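Local structure of tetratricopeptide TPR_2 repeat protein (Thermobaculum terrenum, 5DJS) at residues R161-G166 with R514-A519. The protein is a tetratricopeptide-repeat protein whose helical repeats are joined to a GT-B-type domain of the glycosyl transferase 41 family, here holding uridine-5'-diphosphate. The protein carries 1 engineered substitution. Sequence-based numbering, arbitrary orientation.
Sequences RRLRIG and RMWRDA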
loop_
_atom_site.group_PDB
_atom_site.type_symbol
_atom_site.label_atom_id
_atom_site.label_comp_id
_atom_site.label_asym_id
_atom_site.label_seq_id
_atom_site.Cartn_x
_atom_site.Cartn_y
_atom_site.Cartn_z
ATOM N N ARG A 161 27.332 -19.487 -3.645
ATOM C CA ARG A 161 26.748 -20.263 -2.526
ATOM C C ARG A 161 25.253 -20.011 -2.317
ATOM O O ARG A 161 24.687 -19.042 -2.838
ATOM C CB ARG A 161 27.493 -20.022 -1.201
ATOM C CG ARG A 161 27.371 -18.616 -0.623
ATOM C CD ARG A 161 27.967 -18.517 0.767
ATOM N NE ARG A 161 26.939 -18.212 1.762
ATOM C CZ ARG A 161 26.711 -17.020 2.327
ATOM N NH1 ARG A 161 27.433 -15.942 2.037
ATOM N NH2 ARG A 161 25.733 -16.915 3.219
ATOM N N ARG A 162 24.629 -20.897 -1.542
ATOM C CA ARG A 162 23.226 -20.737 -1.179
ATOM C C ARG A 162 23.082 -19.462 -0.335
ATOM O O ARG A 162 23.812 -19.271 0.640
ATOM C CB ARG A 162 22.691 -21.979 -0.441
ATOM C CG ARG A 162 21.324 -21.774 0.218
ATOM C CD ARG A 162 20.402 -22.980 0.161
ATOM N NE ARG A 162 20.147 -23.583 1.469
ATOM C CZ ARG A 162 18.948 -23.920 1.964
ATOM N NH1 ARG A 162 17.810 -23.724 1.293
ATOM N NH2 ARG A 162 18.880 -24.470 3.176
ATOM N N LEU A 163 22.148 -18.601 -0.738
ATOM C CA LEU A 163 21.902 -17.308 -0.078
ATOM C C LEU A 163 20.717 -17.390 0.873
ATOM O O LEU A 163 19.754 -18.097 0.609
ATOM C CB LEU A 163 21.629 -16.221 -1.119
ATOM C CG LEU A 163 22.776 -15.349 -1.646
ATOM C CD1 LEU A 163 24.153 -15.988 -1.546
ATOM C CD2 LEU A 163 22.475 -14.942 -3.082
ATOM N N ARG A 164 20.794 -16.655 1.978
ATOM C CA ARG A 164 19.683 -16.544 2.920
ATOM C C ARG A 164 18.988 -15.224 2.686
ATOM O O ARG A 164 19.632 -14.171 2.750
ATOM C CB ARG A 164 20.188 -16.593 4.347
ATOM C CG ARG A 164 20.682 -17.957 4.730
ATOM C CD ARG A 164 21.338 -17.882 6.076
ATOM N NE ARG A 164 21.668 -19.212 6.565
ATOM C CZ ARG A 164 22.529 -19.469 7.544
ATOM N NH1 ARG A 164 23.176 -18.493 8.185
ATOM N NH2 ARG A 164 22.757 -20.720 7.877
ATOM N N ILE A 165 17.687 -15.286 2.406
ATOM C CA ILE A 165 16.872 -14.094 2.169
ATOM C C ILE A 165 15.933 -13.873 3.342
ATOM O O ILE A 165 15.245 -14.793 3.788
ATOM C CB ILE A 165 16.046 -14.182 0.866
ATOM C CG1 ILE A 165 16.962 -14.428 -0.338
ATOM C CG2 ILE A 165 15.276 -12.885 0.636
ATOM C CD1 ILE A 165 16.228 -14.917 -1.564
ATOM N N GLY A 166 15.915 -12.636 3.826
ATOM C CA GLY A 166 15.040 -12.220 4.916
ATOM C C GLY A 166 14.025 -11.207 4.429
ATOM O O GLY A 166 14.391 -10.157 3.896
ATOM N N ARG A 514 22.669 -11.113 -8.754
ATOM C CA ARG A 514 23.534 -10.092 -9.332
ATOM C C ARG A 514 23.835 -8.978 -8.328
ATOM O O ARG A 514 24.891 -8.356 -8.398
ATOM C CB ARG A 514 22.940 -9.576 -10.647
ATOM C CG ARG A 514 23.075 -10.619 -11.763
ATOM C CD ARG A 514 22.023 -10.527 -12.867
ATOM N NE ARG A 514 21.781 -9.149 -13.279
ATOM C CZ ARG A 514 22.599 -8.410 -14.034
ATOM N NH1 ARG A 514 23.756 -8.895 -14.499
ATOM N NH2 ARG A 514 22.254 -7.156 -14.328
ATOM N N MET A 515 22.914 -8.744 -7.390
ATOM C CA MET A 515 23.183 -7.905 -6.216
ATOM C C MET A 515 24.295 -8.516 -5.359
ATOM O O MET A 515 25.184 -7.805 -4.877
ATOM C CB MET A 515 21.942 -7.778 -5.317
ATOM C CG MET A 515 20.767 -6.982 -5.862
ATOM S SD MET A 515 19.301 -7.235 -4.819
ATOM C CE MET A 515 18.010 -6.956 -6.026
ATOM N N TRP A 516 24.198 -9.827 -5.141
ATOM C CA TRP A 516 25.160 -10.564 -4.326
ATOM C C TRP A 516 26.535 -10.669 -4.993
ATOM O O TRP A 516 27.550 -10.420 -4.343
ATOM C CB TRP A 516 24.627 -11.956 -3.980
ATOM C CG TRP A 516 25.596 -12.773 -3.198
ATOM C CD1 TRP A 516 26.353 -13.794 -3.667
ATOM C CD2 TRP A 516 25.929 -12.626 -1.813
ATOM N NE1 TRP A 516 27.136 -14.307 -2.663
ATOM C CE2 TRP A 516 26.894 -13.608 -1.512
ATOM C CE3 TRP A 516 25.505 -11.762 -0.795
ATOM C CZ2 TRP A 516 27.445 -13.756 -0.238
ATOM C CZ3 TRP A 516 26.058 -11.907 0.478
ATOM C CH2 TRP A 516 27.016 -12.901 0.744
ATOM N N ARG A 517 26.569 -11.028 -6.277
ATOM C CA ARG A 517 27.831 -11.045 -7.019
ATOM C C ARG A 517 28.538 -9.704 -6.854
ATOM O O ARG A 517 29.696 -9.676 -6.465
ATOM C CB ARG A 517 27.646 -11.382 -8.515
ATOM C CG ARG A 517 28.878 -11.050 -9.376
ATOM C CD ARG A 517 28.948 -11.760 -10.725
ATOM N NE ARG A 517 27.675 -11.761 -11.453
ATOM C CZ ARG A 517 26.807 -12.778 -11.514
ATOM N NH1 ARG A 517 27.026 -13.942 -10.889
ATOM N NH2 ARG A 517 25.684 -12.627 -12.215
ATOM N N ASP A 518 27.826 -8.612 -7.134
ATOM C CA ASP A 518 28.382 -7.246 -7.050
ATOM C C ASP A 518 28.885 -6.849 -5.654
ATOM O O ASP A 518 29.825 -6.063 -5.545
ATOM C CB ASP A 518 27.368 -6.201 -7.548
ATOM C CG ASP A 518 27.182 -6.227 -9.064
ATOM O OD1 ASP A 518 27.423 -7.274 -9.704
ATOM O OD2 ASP A 518 26.776 -5.188 -9.619
ATOM N N ALA A 519 28.264 -7.384 -4.604
ATOM C CA ALA A 519 28.716 -7.141 -3.230
ATOM C C ALA A 519 30.054 -7.836 -2.947
ATOM O O ALA A 519 30.954 -7.236 -2.356
ATOM C CB ALA A 519 27.657 -7.592 -2.231
#
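W516 lays one face of its indole against L163, and this is the tightly packed part of the contact. The CD1 methyl of L163 stands 3.5 Å from the centroid of the W516 five-membered ring and 8° off the ring normal, a CH-pi contact over the pyrrole part of the indole. L163 CD2 rests 3.8 Å from W516 CB, and the two methyls span the pyrrole ring and the base of the side chain, all on one face. The CB of W516 already points toward the strand, and CG anti to the backbone N (chi1 177°) sets the indole flat on L163. W516 is buried, and its NE1 is satisfied by a hydrogen bond to D158 O.

Toward the partly exposed side the contact thins to R161. Its chain bends at chi3, and NH1 comes obliquely to the six-membered ring, near W516 CZ2 and CH2, with the guanidinium plane 82° from the indole. This is no stack: NH1 is hydrogen-bonded to D156 O, and NH2 makes a salt bridge to D239, which probably fix the group's rotation.

L163 opens strand 163-169, between strands 193-199 and 240-243 in the parallel sheet of the N-terminal Rossmann-like domain. As is usual in GT-B proteins, the C-terminal helix, 479-521, crosses back onto this domain, M515 touching strand 263-266.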